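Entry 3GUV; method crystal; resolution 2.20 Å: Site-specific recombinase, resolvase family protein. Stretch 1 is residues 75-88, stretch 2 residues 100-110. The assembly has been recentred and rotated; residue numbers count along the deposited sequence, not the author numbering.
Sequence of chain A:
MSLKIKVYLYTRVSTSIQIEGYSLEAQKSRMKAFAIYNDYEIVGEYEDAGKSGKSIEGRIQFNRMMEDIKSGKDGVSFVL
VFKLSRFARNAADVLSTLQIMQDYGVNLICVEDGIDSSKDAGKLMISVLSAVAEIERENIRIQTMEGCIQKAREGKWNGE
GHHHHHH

Stretch 1 (75-88) GVSFVLVFKLSRFA
Stretch 2 100-110: IMQDYGVNLIC

Neighbouring parallel β-strands are joined by a ladder in which alternate residues of each strand bond to the other, and this pair from a resolvase-family recombinase is a compact example. Strand 78-81 and strand 107-110 run in the same direction, their axes 23° apart and 4.7 Å at closest approach. Both have extended backbones, with phi from -136° to -95° and psi from 108° to 167°. The register pairs Phe78 with Asn107, Val79 with Leu108, Leu80 with Ile109 and Val81 with Cys110, at CA-CA separations of 4.7, 5.1, 4.8 and 4.9 Å. Four hydrogen bonds hold it: Asn107 N to Ser77 O (3.0 Å), Val79 N to Asn107 O (2.9 Å), Ile109 N to Val79 O (2.9 Å) and Val81 N to Ile109 O (2.9 Å). Val79, Asn107 and Ile109 thus each use both amide and carbonyl. Before the second strand, the helix that runs through Ile100 to Asp103 gives way at Tyr104, Gly105 turns with phi/psi 78°/7°, and Val106 N bonds to Met101 O (2.8 Å).

Side chains alternate between the faces. Phe78 (m, chi2 -87°), Asn107 (m), Leu80 (m, p) and Ile109 (m, t) share one face, where Ile109 CD1 lies over the Phe78 ring, 3.9 Å from its centroid. A water accepts from Asn107 ND2 (2.7 Å) and donates to Ser77 O (2.7 Å), linking the Asn107 side chain to the backbone of the other stretch.

The other face carries Val79 (t), Val81 (m), Leu108 (t, p) and Cys110 (m). Val79 CG2 reaches Met101 CE at 4.0 Å, bringing the helix into the packing, while Val81 CG2 meets Cys110 SG at 3.6 Å. Beyond the strand, Leu84 (m, t) and Phe87 (t, chi2 67°) return to this layer: Leu84 CD2 lies 3.8 Å from Cys110 SG, and Leu108 CD1 sits over the Phe87 ring, 4.1 Å from its centroid.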

# COMPACT_ATOMS: atom_id res chain seq x y z
N GLY A 75 -0.27 18.26 23.18
CA GLY A 75 0.84 17.35 23.43
C GLY A 75 0.54 15.87 23.21
O GLY A 75 0.96 15.03 24.02
N VAL A 76 -0.14 15.56 22.11
CA VAL A 76 -0.48 14.17 21.76
C VAL A 76 0.71 13.36 21.20
O VAL A 76 1.49 13.87 20.41
CB VAL A 76 -1.68 14.11 20.78
CG1 VAL A 76 -2.96 14.68 21.46
CG2 VAL A 76 -1.37 14.83 19.49
N SER A 77 0.85 12.11 21.65
CA SER A 77 1.80 11.15 21.08
C SER A 77 1.24 10.28 19.93
O SER A 77 1.99 9.83 19.05
CB SER A 77 2.28 10.20 22.18
OG SER A 77 3.21 10.85 23.04
N PHE A 78 -0.07 10.01 19.95
CA PHE A 78 -0.73 9.19 18.88
C PHE A 78 -2.08 9.74 18.37
O PHE A 78 -2.81 10.46 19.11
CB PHE A 78 -0.95 7.76 19.38
CG PHE A 78 0.29 7.01 19.72
CD1 PHE A 78 0.98 6.31 18.74
CD2 PHE A 78 0.75 6.95 21.03
CE1 PHE A 78 2.13 5.60 19.03
CE2 PHE A 78 1.91 6.25 21.34
CZ PHE A 78 2.59 5.54 20.32
N VAL A 79 -2.39 9.45 17.10
CA VAL A 79 -3.80 9.40 16.62
C VAL A 79 -4.21 7.94 16.49
O VAL A 79 -3.49 7.12 15.84
CB VAL A 79 -4.01 10.02 15.22
CG1 VAL A 79 -5.45 9.80 14.75
CG2 VAL A 79 -3.60 11.50 15.19
N LEU A 80 -5.33 7.60 17.12
CA LEU A 80 -5.95 6.31 16.95
C LEU A 80 -7.03 6.42 15.88
O LEU A 80 -7.91 7.28 15.98
CB LEU A 80 -6.58 5.83 18.26
CG LEU A 80 -5.71 5.27 19.40
CD1 LEU A 80 -4.53 6.13 19.83
CD2 LEU A 80 -6.68 5.02 20.60
N VAL A 81 -6.93 5.56 14.88
CA VAL A 81 -7.98 5.28 13.87
C VAL A 81 -8.46 3.82 14.02
O VAL A 81 -7.79 2.98 14.70
CB VAL A 81 -7.48 5.58 12.46
CG1 VAL A 81 -7.00 7.01 12.39
CG2 VAL A 81 -6.35 4.63 12.04
N PHE A 82 -9.65 3.51 13.48
CA PHE A 82 -10.15 2.14 13.54
C PHE A 82 -9.31 1.23 12.62
O PHE A 82 -8.79 0.20 13.05
CB PHE A 82 -11.66 2.07 13.16
CG PHE A 82 -12.27 0.70 13.39
CD1 PHE A 82 -12.41 0.20 14.67
CD2 PHE A 82 -12.67 -0.09 12.32
CE1 PHE A 82 -12.96 -1.02 14.91
CE2 PHE A 82 -13.22 -1.35 12.53
CZ PHE A 82 -13.38 -1.81 13.84
N LYS A 83 -9.13 1.67 11.39
CA LYS A 83 -8.22 1.05 10.42
C LYS A 83 -7.84 2.08 9.34
O LYS A 83 -8.47 3.15 9.25
CB LYS A 83 -8.91 -0.17 9.81
CG LYS A 83 -10.20 0.15 9.18
CD LYS A 83 -11.00 -1.09 8.85
CE LYS A 83 -12.38 -0.62 8.37
NZ LYS A 83 -13.18 -1.69 7.71
N LEU A 84 -6.81 1.79 8.55
CA LEU A 84 -6.30 2.74 7.53
C LEU A 84 -7.34 3.24 6.53
O LEU A 84 -7.33 4.43 6.15
CB LEU A 84 -5.13 2.13 6.71
CG LEU A 84 -3.75 2.11 7.34
CD1 LEU A 84 -2.65 1.56 6.35
CD2 LEU A 84 -3.39 3.52 7.81
N SER A 85 -8.21 2.35 6.05
CA SER A 85 -9.30 2.76 5.19
C SER A 85 -10.33 3.65 5.90
O SER A 85 -11.33 4.01 5.30
CB SER A 85 -10.02 1.54 4.66
OG SER A 85 -10.50 0.78 5.74
N ARG A 86 -10.13 3.95 7.18
CA ARG A 86 -11.00 4.89 7.89
C ARG A 86 -10.10 6.01 8.39
O ARG A 86 -10.16 6.44 9.56
CB ARG A 86 -11.75 4.20 9.03
CG ARG A 86 -12.84 3.27 8.55
CD ARG A 86 -13.92 4.06 7.82
NE ARG A 86 -15.06 3.24 7.48
CZ ARG A 86 -15.09 2.35 6.49
NH1 ARG A 86 -14.02 2.12 5.74
NH2 ARG A 86 -16.19 1.66 6.26
N PHE A 87 -9.28 6.49 7.43
CA PHE A 87 -8.21 7.42 7.69
C PHE A 87 -7.69 8.03 6.39
O PHE A 87 -7.58 9.24 6.30
CB PHE A 87 -7.10 6.71 8.47
CG PHE A 87 -5.86 7.52 8.64
CD1 PHE A 87 -5.86 8.67 9.42
CD2 PHE A 87 -4.69 7.12 8.04
CE1 PHE A 87 -4.72 9.42 9.59
CE2 PHE A 87 -3.53 7.88 8.19
CZ PHE A 87 -3.55 9.04 8.98
N ALA A 88 -7.35 7.20 5.40
CA ALA A 88 -6.76 7.69 4.13
C ALA A 88 -7.53 7.13 2.94
O ALA A 88 -8.29 6.18 3.06
CB ALA A 88 -5.29 7.29 4.05
N ILE A 100 3.86 13.91 7.78
CA ILE A 100 3.54 15.19 8.45
C ILE A 100 3.32 14.99 9.97
O ILE A 100 3.89 15.70 10.77
CB ILE A 100 2.31 15.88 7.81
CG1 ILE A 100 2.58 16.24 6.34
CG2 ILE A 100 1.92 17.15 8.61
CD1 ILE A 100 1.33 16.48 5.52
N MET A 101 2.48 14.02 10.33
CA MET A 101 2.25 13.64 11.72
C MET A 101 3.58 13.39 12.46
O MET A 101 3.82 13.96 13.55
CB MET A 101 1.39 12.35 11.83
CG MET A 101 -0.12 12.50 11.71
SD MET A 101 -1.04 10.92 11.69
CE MET A 101 -0.47 10.06 13.12
N GLN A 102 4.41 12.50 11.92
CA GLN A 102 5.67 12.16 12.59
C GLN A 102 6.64 13.37 12.62
O GLN A 102 7.38 13.52 13.59
CB GLN A 102 6.35 10.95 11.96
CG GLN A 102 5.57 9.65 12.09
CD GLN A 102 6.30 8.45 11.48
OE1 GLN A 102 6.70 8.47 10.32
NE2 GLN A 102 6.46 7.40 12.28
N ASP A 103 6.61 14.21 11.57
CA ASP A 103 7.33 15.51 11.53
C ASP A 103 7.03 16.26 12.82
O ASP A 103 7.93 16.81 13.46
CB ASP A 103 6.86 16.38 10.34
CG ASP A 103 8.00 17.06 9.60
OD1 ASP A 103 8.27 18.29 9.77
OD2 ASP A 103 8.65 16.34 8.80
N TYR A 104 5.75 16.26 13.20
CA TYR A 104 5.29 16.96 14.39
C TYR A 104 5.21 16.08 15.64
O TYR A 104 4.46 16.40 16.55
CB TYR A 104 3.94 17.64 14.12
CG TYR A 104 4.04 18.78 13.16
CD1 TYR A 104 4.33 20.06 13.60
CD2 TYR A 104 3.88 18.59 11.81
CE1 TYR A 104 4.42 21.13 12.71
CE2 TYR A 104 3.99 19.64 10.90
CZ TYR A 104 4.26 20.91 11.36
OH TYR A 104 4.35 21.94 10.46
N GLY A 105 6.02 15.03 15.70
CA GLY A 105 6.08 14.13 16.89
C GLY A 105 4.96 13.07 17.10
O GLY A 105 4.96 12.39 18.14
N VAL A 106 4.05 12.91 16.13
CA VAL A 106 2.82 12.11 16.32
C VAL A 106 2.83 10.81 15.46
O VAL A 106 3.12 10.83 14.25
CB VAL A 106 1.57 12.98 16.05
CG1 VAL A 106 0.24 12.17 16.19
CG2 VAL A 106 1.54 14.23 17.01
N ASN A 107 2.56 9.68 16.13
CA ASN A 107 2.42 8.37 15.48
C ASN A 107 0.97 7.88 15.33
O ASN A 107 0.02 8.45 15.90
CB ASN A 107 3.29 7.35 16.21
CG ASN A 107 4.76 7.42 15.78
OD1 ASN A 107 5.12 6.99 14.69
ND2 ASN A 107 5.59 7.99 16.63
N LEU A 108 0.79 6.85 14.52
CA LEU A 108 -0.51 6.33 14.13
C LEU A 108 -0.72 4.92 14.65
O LEU A 108 0.17 4.05 14.47
CB LEU A 108 -0.68 6.35 12.62
CG LEU A 108 -2.08 5.93 12.11
CD1 LEU A 108 -3.14 7.04 12.38
CD2 LEU A 108 -1.93 5.62 10.59
N ILE A 109 -1.87 4.72 15.30
CA ILE A 109 -2.34 3.41 15.75
C ILE A 109 -3.65 3.16 15.03
O ILE A 109 -4.51 4.04 14.98
CB ILE A 109 -2.51 3.32 17.30
CG1 ILE A 109 -1.16 3.57 17.99
CG2 ILE A 109 -3.05 1.91 17.73
CD1 ILE A 109 -1.17 3.45 19.54
N CYS A 110 -3.70 2.01 14.36
CA CYS A 110 -4.88 1.46 13.72
C CYS A 110 -5.30 0.34 14.60
O CYS A 110 -4.64 -0.69 14.66
CB CYS A 110 -4.58 0.91 12.34
SG CYS A 110 -3.82 2.12 11.29
O HOH W 1 4.57 9.10 18.86